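PDB 1ODF: probable ATP-dependent kinase TDA10 from Saccharomyces cerevisiae, which probably uses ATP to phosphorylate a substrate that is not yet known, with a fold closely resembling bacterial pantothenate kinase. Local coordinates for residues A[9-12]-A[13-16]; A[45-48]-A[49-52]; A[53-56]-A[57-61]. One frame throughout, in Å; residues are numbered along the deposited sequence.

Contact 1: A[9-12]-A[13-16]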
ATOM      1  N   LEU A   9       8.213  -3.226  14.672  1.00 39.30           N
ATOM      2  CA  LEU A   9       8.987  -1.990  14.617  1.00 38.33           C
ATOM      3  C   LEU A   9      10.474  -2.279  14.845  1.00 40.09           C
ATOM      4  O   LEU A   9      11.340  -1.772  14.128  1.00 37.76           O
ATOM      5  CB  LEU A   9       8.505  -1.029  15.700  1.00 37.16           C
ATOM      6  CG  LEU A   9       8.382   0.468  15.393  1.00 39.43           C
ATOM      7  CD1 LEU A   9       8.539   1.225  16.712  1.00 40.52           C
ATOM      8  CD2 LEU A   9       9.428   0.943  14.401  1.00 36.82           C
ATOM      9  N   ASP A  10      10.755  -3.084  15.866  1.00 40.40           N
ATOM     10  CA  ASP A  10      12.117  -3.455  16.209  1.00 40.63           C
ATOM     11  C   ASP A  10      12.823  -4.079  15.008  1.00 39.92           C
ATOM     12  O   ASP A  10      13.948  -3.707  14.670  1.00 37.63           O
ATOM     13  CB  ASP A  10      12.102  -4.452  17.368  1.00 44.03           C
ATOM     14  CG  ASP A  10      11.661  -3.822  18.682  1.00 47.03           C
ATOM     15  OD1 ASP A  10      11.337  -4.585  19.614  1.00 48.97           O
ATOM     16  OD2 ASP A  10      11.648  -2.572  18.790  1.00 49.78           O
ATOM     17  N   TYR A  11      12.153  -5.028  14.365  1.00 37.57           N
ATOM     18  CA  TYR A  11      12.728  -5.690  13.212  1.00 37.70           C
ATOM     19  C   TYR A  11      12.873  -4.738  12.037  1.00 35.93           C
ATOM     20  O   TYR A  11      13.889  -4.745  11.341  1.00 33.34           O
ATOM     21  CB  TYR A  11      11.869  -6.882  12.799  1.00 40.21           C
ATOM     22  CG  TYR A  11      12.000  -8.064  13.725  1.00 44.86           C
ATOM     23  CD1 TYR A  11      10.955  -8.434  14.572  1.00 45.80           C
ATOM     24  CD2 TYR A  11      13.176  -8.813  13.759  1.00 46.87           C
ATOM     25  CE1 TYR A  11      11.076  -9.522  15.427  1.00 47.30           C
ATOM     26  CE2 TYR A  11      13.309  -9.901  14.609  1.00 48.10           C
ATOM     27  CZ  TYR A  11      12.256 -10.250  15.440  1.00 49.64           C
ATOM     28  OH  TYR A  11      12.388 -11.333  16.282  1.00 52.95           O
ATOM     29  N   THR A  12      11.854  -3.917  11.820  1.00 34.36           N
ATOM     30  CA  THR A  12      11.876  -2.978  10.713  1.00 35.87           C
ATOM     31  C   THR A  12      13.016  -1.955  10.820  1.00 35.75           C
ATOM     32  O   THR A  12      13.716  -1.709   9.838  1.00 35.36           O
ATOM     33  CB  THR A  12      10.524  -2.256  10.592  1.00 35.38           C
ATOM     34  OG1 THR A  12       9.483  -3.227  10.392  1.00 36.16           O
ATOM     35  CG2 THR A  12      10.542  -1.296   9.414  1.00 34.84           C
ATOM     36  N   ILE A  13      13.200  -1.380  12.009  1.00 34.50           N
ATOM     37  CA  ILE A  13      14.250  -0.396  12.250  1.00 35.84           C
ATOM     38  C   ILE A  13      15.612  -1.059  12.093  1.00 38.83           C
ATOM     39  O   ILE A  13      16.543  -0.481  11.536  1.00 40.69           O
ATOM     40  CB  ILE A  13      14.146   0.200  13.680  1.00 36.70           C
ATOM     41  CG1 ILE A  13      12.908   1.094  13.786  1.00 35.55           C
ATOM     42  CG2 ILE A  13      15.418   0.984  14.022  1.00 36.32           C
ATOM     43  CD1 ILE A  13      12.727   1.734  15.151  1.00 33.41           C
ATOM     44  N   GLU A  14      15.716  -2.277  12.606  1.00 39.61           N
ATOM     45  CA  GLU A  14      16.934  -3.059  12.526  1.00 41.09           C
ATOM     46  C   GLU A  14      17.316  -3.203  11.047  1.00 40.51           C
ATOM     47  O   GLU A  14      18.436  -2.882  10.637  1.00 39.36           O
ATOM     48  CB  GLU A  14      16.667  -4.422  13.164  1.00 44.79           C
ATOM     49  CG  GLU A  14      17.723  -5.487  12.960  1.00 50.81           C
ATOM     50  CD  GLU A  14      17.345  -6.789  13.655  1.00 55.38           C
ATOM     51  OE1 GLU A  14      17.216  -6.777  14.904  1.00 57.65           O
ATOM     52  OE2 GLU A  14      17.169  -7.816  12.958  1.00 54.92           O
ATOM     53  N   PHE A  15      16.359  -3.678  10.256  1.00 38.35           N
ATOM     54  CA  PHE A  15      16.542  -3.872   8.826  1.00 35.65           C
ATOM     55  C   PHE A  15      16.909  -2.571   8.093  1.00 36.01           C
ATOM     56  O   PHE A  15      17.859  -2.540   7.315  1.00 33.14           O
ATOM     57  CB  PHE A  15      15.253  -4.479   8.249  1.00 35.29           C
ATOM     58  CG  PHE A  15      15.152  -4.423   6.742  1.00 36.38           C
ATOM     59  CD1 PHE A  15      14.297  -3.512   6.125  1.00 36.00           C
ATOM     60  CD2 PHE A  15      15.875  -5.312   5.942  1.00 35.50           C
ATOM     61  CE1 PHE A  15      14.156  -3.493   4.727  1.00 36.54           C
ATOM     62  CE2 PHE A  15      15.741  -5.298   4.542  1.00 32.98           C
ATOM     63  CZ  PHE A  15      14.881  -4.393   3.938  1.00 32.80           C
ATOM     64  N   LEU A  16      16.169  -1.498   8.353  1.00 35.96           N
ATOM     65  CA  LEU A  16      16.428  -0.234   7.672  1.00 38.97           C
ATOM     66  C   LEU A  16      17.690   0.495   8.106  1.00 39.78           C
ATOM     67  O   LEU A  16      18.336   1.147   7.280  1.00 40.11           O
ATOM     68  CB  LEU A  16      15.219   0.700   7.799  1.00 37.40           C
ATOM     69  CG  LEU A  16      13.977   0.253   7.014  1.00 38.85           C
ATOM     70  CD1 LEU A  16      12.842   1.257   7.204  1.00 35.51           C
ATOM     71  CD2 LEU A  16      14.330   0.104   5.534  1.00 34.52           C
TER
HETATM   72  O   HOH W   1      16.402  -5.052  16.364  1.00 59.62           O
HETATM   73  O   HOH W   2      15.224  -7.382  11.034  1.00 45.99           O
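Leu9 meets Ile13 one turn on in helix 8-24, an amphipathic helix laid against the central, mostly parallel sheet of this P-loop kinase fold. Leu9 CD2 presses on Ile13 CD1 at 3.5 Å, tighter than usual for two methyls, and the two side chains slant across one another. Ile13 N is hydrogen-bonded to Leu9 O in the ordinary helical way. The carbonyl of Asp10 takes Glu14 N, while its OD1 bonds back to Thr7 N. Tyr11 runs alongside Glu14, both pointing the same way, with the ring and the carboxylate turned 74° apart and Tyr11 CD2 4.2 Å from Glu14 OE2. Glu14 CG is trans to N (chi1 169°), which swings the carboxylate back beside the tyrosine; OE1 forms a salt bridge with Lys6. A water in the plane of the Tyr11 ring, at its edge, donates to Tyr11 O at 3.0 Å and to Glu14 OE2 at 2.8 Å. Thr12 sits on the buried side, where Ile207 and Leu271 of the sheet meet it, and its OG1 bonds to Val8 O. The side chains of Thr12 and Leu16 run side by side, with Thr12 CG2 4.1 Å from Leu16 CD1.

Contact 2: A[45-48]-A[49-52]. With SO4 (sulfate ion), chain B.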
ATOM      1  N   SER A  45       0.324   0.370   8.384  1.00 39.31           N
ATOM      2  CA  SER A  45       0.183   1.815   8.251  1.00 39.17           C
ATOM      3  C   SER A  45       0.875   2.539   9.396  1.00 38.39           C
ATOM      4  O   SER A  45       1.648   3.481   9.173  1.00 39.35           O
ATOM      5  CB  SER A  45      -1.290   2.207   8.221  1.00 37.64           C
ATOM      6  OG  SER A  45      -1.910   1.669   7.078  1.00 37.85           O
ATOM      7  N   PHE A  46       0.587   2.109  10.620  1.00 35.67           N
ATOM      8  CA  PHE A  46       1.199   2.714  11.792  1.00 35.12           C
ATOM      9  C   PHE A  46       2.720   2.517  11.731  1.00 34.60           C
ATOM     10  O   PHE A  46       3.485   3.441  12.014  1.00 35.87           O
ATOM     11  CB  PHE A  46       0.636   2.078  13.071  1.00 35.47           C
ATOM     12  CG  PHE A  46       1.274   2.587  14.341  1.00 38.45           C
ATOM     13  CD1 PHE A  46       0.983   3.864  14.820  1.00 39.06           C
ATOM     14  CD2 PHE A  46       2.168   1.793  15.055  1.00 39.32           C
ATOM     15  CE1 PHE A  46       1.572   4.344  15.992  1.00 40.06           C
ATOM     16  CE2 PHE A  46       2.764   2.264  16.233  1.00 41.67           C
ATOM     17  CZ  PHE A  46       2.465   3.541  16.700  1.00 38.34           C
ATOM     18  N   THR A  47       3.159   1.319  11.350  1.00 33.66           N
ATOM     19  CA  THR A  47       4.592   1.044  11.269  1.00 34.32           C
ATOM     20  C   THR A  47       5.319   1.954  10.266  1.00 33.31           C
ATOM     21  O   THR A  47       6.425   2.444  10.545  1.00 33.73           O
ATOM     22  CB  THR A  47       4.854  -0.430  10.901  1.00 33.27           C
ATOM     23  OG1 THR A  47       4.197  -1.282  11.846  1.00 35.20           O
ATOM     24  CG2 THR A  47       6.349  -0.730  10.926  1.00 30.09           C
ATOM     25  N   SER A  48       4.704   2.176   9.108  1.00 33.30           N
ATOM     26  CA  SER A  48       5.301   3.039   8.080  1.00 32.39           C
ATOM     27  C   SER A  48       5.425   4.471   8.595  1.00 31.88           C
ATOM     28  O   SER A  48       6.431   5.143   8.351  1.00 31.63           O
ATOM     29  CB  SER A  48       4.463   3.009   6.788  1.00 31.33           C
ATOM     30  OG  SER A  48       3.177   3.586   6.962  1.00 32.30           O
ATOM     31  N   ILE A  49       4.404   4.930   9.317  1.00 31.04           N
ATOM     32  CA  ILE A  49       4.415   6.275   9.881  1.00 31.68           C
ATOM     33  C   ILE A  49       5.546   6.411  10.908  1.00 33.27           C
ATOM     34  O   ILE A  49       6.239   7.439  10.950  1.00 33.48           O
ATOM     35  CB  ILE A  49       3.049   6.614  10.552  1.00 33.12           C
ATOM     36  CG1 ILE A  49       1.977   6.817   9.480  1.00 35.53           C
ATOM     37  CG2 ILE A  49       3.160   7.876  11.384  1.00 33.82           C
ATOM     38  CD1 ILE A  49       2.218   8.030   8.584  1.00 39.29           C
ATOM     39  N   GLN A  50       5.731   5.376  11.726  0.50 31.60           N
ATOM     40  CA  GLN A  50       6.792   5.387  12.724  0.50 32.31           C
ATOM     41  C   GLN A  50       8.159   5.483  12.050  0.50 31.72           C
ATOM     42  O   GLN A  50       9.051   6.185  12.520  0.50 31.25           O
ATOM     43  CB  GLN A  50       6.746   4.117  13.574  0.50 32.54           C
ATOM     44  CG  GLN A  50       5.612   4.060  14.578  0.50 32.26           C
ATOM     45  CD  GLN A  50       5.641   2.778  15.388  0.50 31.01           C
ATOM     46  OE1 GLN A  50       5.386   1.696  14.861  0.50 33.17           O
ATOM     47  NE2 GLN A  50       5.958   2.892  16.670  0.50 27.41           N
ATOM     48  N   ILE A  51       8.318   4.769  10.944  1.00 31.62           N
ATOM     49  CA  ILE A  51       9.580   4.770  10.223  1.00 32.20           C
ATOM     50  C   ILE A  51       9.814   6.168   9.636  1.00 34.01           C
ATOM     51  O   ILE A  51      10.936   6.690   9.678  1.00 31.15           O
ATOM     52  CB  ILE A  51       9.584   3.696   9.110  1.00 31.77           C
ATOM     53  CG1 ILE A  51       9.625   2.305   9.751  1.00 31.22           C
ATOM     54  CG2 ILE A  51      10.775   3.875   8.200  1.00 31.65           C
ATOM     55  CD1 ILE A  51      10.765   2.124  10.741  1.00 28.38           C
ATOM     56  N   TYR A  52       8.752   6.773   9.102  1.00 34.91           N
ATOM     57  CA  TYR A  52       8.838   8.115   8.542  1.00 37.17           C
ATOM     58  C   TYR A  52       9.457   9.014   9.603  1.00 39.10           C
ATOM     59  O   TYR A  52      10.471   9.664   9.364  1.00 39.02           O
ATOM     60  CB  TYR A  52       7.446   8.642   8.194  1.00 39.17           C
ATOM     61  CG  TYR A  52       7.422  10.050   7.615  1.00 39.95           C
ATOM     62  CD1 TYR A  52       6.501  10.990   8.071  1.00 41.16           C
ATOM     63  CD2 TYR A  52       8.284  10.423   6.583  1.00 39.53           C
ATOM     64  CE1 TYR A  52       6.433  12.270   7.516  1.00 44.09           C
ATOM     65  CE2 TYR A  52       8.225  11.701   6.016  1.00 41.92           C
ATOM     66  CZ  TYR A  52       7.292  12.619   6.490  1.00 44.85           C
ATOM     67  OH  TYR A  52       7.208  13.878   5.939  1.00 47.00           O
TER
HETATM   68  S   SO4 B 501      -3.504  -1.057   8.935  1.00 40.02           S
HETATM   69  O1  SO4 B 501      -3.637  -1.956  10.096  1.00 43.69           O
HETATM   70  O2  SO4 B 501      -4.515  -1.406   7.920  1.00 39.71           O
HETATM   71  O3  SO4 B 501      -3.726   0.327   9.376  1.00 43.35           O
HETATM   72  O4  SO4 B 501      -2.142  -1.176   8.371  1.00 40.69           O
HETATM   73  O   HOH W   3       4.556  -0.878  14.362  1.00 32.57           O
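Gln50 crosses Phe46 at a slant, one turn apart near the start of helix 44-59, the helix that follows the P-loop (Walker A) of this kinase. Gln50 CG stands over one face of the phenyl ring, displaced toward its rim and 4.0 Å from its centroid, a CH-pi contact. The first torsion of Phe46 sets CG beside the carbonyl carbon, which brings the ring within range of the glutamine. The amide plane lies 36° from that of the ring. Gln50 was modelled in two conformers, so the CH-pi contact and the tilt of the amide hold for one of them, and the very short approach to Phe46 CE2 is doubtful. The same caution applies to the water that links Gln50 OE1 to Thr47 OG1, a hydroxyl also bonded to Gly43 O.

On another side of the helix Ser48 folds its hydroxyl back over the backbone (chi1 66°), and OG donates to Ser45 O at 2.7 Å. Ile49 N reaches the same oxygen at 3.1 Å, from the same face of the carbonyl plane, so two bonds grip Ser45 O; Ser48 OG is in turn bonded to Tyr67 OH. Ser45 N donates almost straight (167°) to sulfate O4 at 2.9 Å, joined on the ion by the amides of Gly41 and Gly43. Such backbone binding suggests that the sulfate marks a phosphate site of the ATP that Ser45 is predicted to bind.

Contact 3: A[53-56]-A[57-61]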
ATOM      1  N   ASN A  53       8.849   9.035  10.785  1.00 40.46           N
ATOM      2  CA  ASN A  53       9.355   9.863  11.870  1.00 42.48           C
ATOM      3  C   ASN A  53      10.779   9.499  12.249  1.00 41.47           C
ATOM      4  O   ASN A  53      11.609  10.379  12.484  1.00 39.98           O
ATOM      5  CB  ASN A  53       8.445   9.758  13.097  1.00 47.28           C
ATOM      6  CG  ASN A  53       7.087  10.403  12.869  1.00 51.78           C
ATOM      7  OD1 ASN A  53       6.992  11.483  12.286  1.00 52.63           O
ATOM      8  ND2 ASN A  53       6.031   9.746  13.336  1.00 55.81           N
ATOM      9  N   HIS A  54      11.053   8.201  12.308  1.00 40.57           N
ATOM     10  CA  HIS A  54      12.381   7.699  12.646  1.00 41.78           C
ATOM     11  C   HIS A  54      13.433   8.321  11.719  1.00 42.70           C
ATOM     12  O   HIS A  54      14.455   8.830  12.175  1.00 43.00           O
ATOM     13  CB  HIS A  54      12.387   6.171  12.509  1.00 41.37           C
ATOM     14  CG  HIS A  54      13.707   5.523  12.806  1.00 43.57           C
ATOM     15  ND1 HIS A  54      14.233   5.440  14.079  1.00 42.71           N
ATOM     16  CD2 HIS A  54      14.579   4.871  11.999  1.00 42.69           C
ATOM     17  CE1 HIS A  54      15.366   4.762  14.043  1.00 42.16           C
ATOM     18  NE2 HIS A  54      15.599   4.405  12.792  1.00 44.13           N
ATOM     19  N   LEU A  55      13.164   8.285  10.417  1.00 43.59           N
ATOM     20  CA  LEU A  55      14.073   8.826   9.408  1.00 45.87           C
ATOM     21  C   LEU A  55      14.155  10.350   9.439  1.00 46.28           C
ATOM     22  O   LEU A  55      15.217  10.935   9.193  1.00 44.80           O
ATOM     23  CB  LEU A  55      13.640   8.350   8.013  1.00 43.45           C
ATOM     24  CG  LEU A  55      13.719   6.830   7.815  1.00 42.86           C
ATOM     25  CD1 LEU A  55      13.152   6.428   6.454  1.00 39.58           C
ATOM     26  CD2 LEU A  55      15.168   6.387   7.951  1.00 42.18           C
ATOM     27  N   MET A  56      13.026  10.981   9.741  1.00 47.96           N
ATOM     28  CA  MET A  56      12.947  12.431   9.828  1.00 50.30           C
ATOM     29  C   MET A  56      13.835  12.897  10.968  1.00 51.94           C
ATOM     30  O   MET A  56      14.458  13.952  10.890  1.00 51.73           O
ATOM     31  CB  MET A  56      11.510  12.857  10.109  1.00 51.24           C
ATOM     32  CG  MET A  56      10.563  12.628   8.954  1.00 54.63           C
ATOM     33  SD  MET A  56      10.315  14.128   7.994  1.00 58.40           S
ATOM     34  CE  MET A  56       8.847  14.770   8.824  1.00 57.64           C
ATOM     35  N   GLU A  57      13.881  12.104  12.032  1.00 52.70           N
ATOM     36  CA  GLU A  57      14.693  12.445  13.190  1.00 55.40           C
ATOM     37  C   GLU A  57      16.156  12.108  12.959  1.00 55.22           C
ATOM     38  O   GLU A  57      17.037  12.865  13.353  1.00 55.24           O
ATOM     39  CB  GLU A  57      14.195  11.710  14.433  1.00 57.73           C
ATOM     40  CG  GLU A  57      12.782  12.088  14.848  1.00 63.43           C
ATOM     41  CD  GLU A  57      12.339  11.377  16.113  1.00 66.36           C
ATOM     42  OE1 GLU A  57      12.374  10.124  16.134  1.00 67.17           O
ATOM     43  OE2 GLU A  57      11.955  12.071  17.085  1.00 67.38           O
ATOM     44  N   LYS A  58      16.415  10.973  12.319  1.00 54.78           N
ATOM     45  CA  LYS A  58      17.786  10.558  12.057  1.00 53.53           C
ATOM     46  C   LYS A  58      18.495  11.459  11.049  1.00 52.54           C
ATOM     47  O   LYS A  58      19.563  11.992  11.329  1.00 52.90           O
ATOM     48  CB  LYS A  58      17.815   9.116  11.548  1.00 54.48           C
ATOM     49  CG  LYS A  58      17.381   8.067  12.565  1.00 56.73           C
ATOM     50  CD  LYS A  58      18.514   7.087  12.853  1.00 60.17           C
ATOM     51  CE  LYS A  58      19.015   6.416  11.579  1.00 59.78           C
ATOM     52  NZ  LYS A  58      20.256   5.615  11.812  1.00 63.26           N
ATOM     53  N   TYR A  59      17.889  11.639   9.881  1.00 51.45           N
ATOM     54  CA  TYR A  59      18.496  12.439   8.823  1.00 50.96           C
ATOM     55  C   TYR A  59      18.027  13.889   8.753  1.00 52.77           C
ATOM     56  O   TYR A  59      18.663  14.726   8.106  1.00 52.42           O
ATOM     57  CB  TYR A  59      18.271  11.742   7.480  1.00 47.07           C
ATOM     58  CG  TYR A  59      18.877  10.355   7.439  1.00 43.00           C
ATOM     59  CD1 TYR A  59      18.124   9.225   7.773  1.00 41.42           C
ATOM     60  CD2 TYR A  59      20.229  10.180   7.129  1.00 40.76           C
ATOM     61  CE1 TYR A  59      18.709   7.950   7.805  1.00 42.69           C
ATOM     62  CE2 TYR A  59      20.821   8.923   7.157  1.00 41.03           C
ATOM     63  CZ  TYR A  59      20.066   7.811   7.496  1.00 43.73           C
ATOM     64  OH  TYR A  59      20.677   6.575   7.526  1.00 42.70           O
ATOM     65  N   GLY A  60      16.917  14.178   9.423  1.00 53.57           N
ATOM     66  CA  GLY A  60      16.384  15.527   9.446  1.00 53.47           C
ATOM     67  C   GLY A  60      16.707  16.393   8.246  1.00 53.40           C
ATOM     68  O   GLY A  60      16.156  16.191   7.161  1.00 54.65           O
ATOM     69  N   GLY A  61      17.617  17.344   8.436  1.00 53.00           N
ATOM     70  CA  GLY A  61      17.974  18.271   7.370  1.00 53.11           C
ATOM     71  C   GLY A  61      19.002  17.873   6.323  1.00 52.91           C
ATOM     72  O   GLY A  61      19.282  18.655   5.416  1.00 54.79           O
TER
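Lys58 lies along His54 in the last turns of helix 44-59, both side chains pointing the same way. From the lysine backbone outward, CB rests 3.4 Å from His54 O, the carbonyl that also takes Lys58 N in a helical bond of 2.9 Å. CG stands over the centre of the imidazole face, 4.1 Å from its centroid and only 11° off the ring normal, a clear CH-pi contact. The chain then bends (chi2 -119°), and CD follows the ring at 4.0 Å from His54 NE2, with CE close behind. NZ ends farther off, 4.9 Å from that nitrogen, and makes a long, weak ion pair with Asp17. His54 hydrogen-bonds through NE2 to the same carboxylate oxygen, Asp17 OD1, on helix 8-24. With an alanine here, Asp17 OD1 would probably lose its imidazole hydrogen bond and keep, of these two, just the weak lysine contact, and the lysine methylenes would be likely to turn more freely.

On the buried side Leu55 and Tyr59 also run side by side, Leu55 CD2 touching Tyr59 CE1 at 3.9 Å, and the tyrosine meets Phe24 edge-to-face. Gly60, with its positive phi of 27°, is where the backbone leaves helical geometry after the tyrosine. Histidine and lysine thus face one carboxylate: Asp17 would tend to favour a positive imidazole, an effect that the lysine ammonium may partly offset.

In the fold
Contacts 2 and 3 are successive parts of helix 44-59, their centres 13 Å apart, while contact 1 lies on the neighbouring helix 8-24. The two helices pack together beside the central sheet. Contact 1 meets contact 2 through Ile51, whose CG2 lies 3.5 Å from Leu16 CD1 and whose CD1 lies 3.7 Å from Thr12 CG2. It meets contact 3 where Ile13 CG2 comes within 3.6 Å of His54 NE2. Of the three, contact 2 alone touches the sulfate, through Ser45. The side chain of Thr12 in contact 1 is about 9 Å from that of Lys44 in the predicted ATP site, and Asn53 in contact 3 is about 12 Å from Ser45, between side chains.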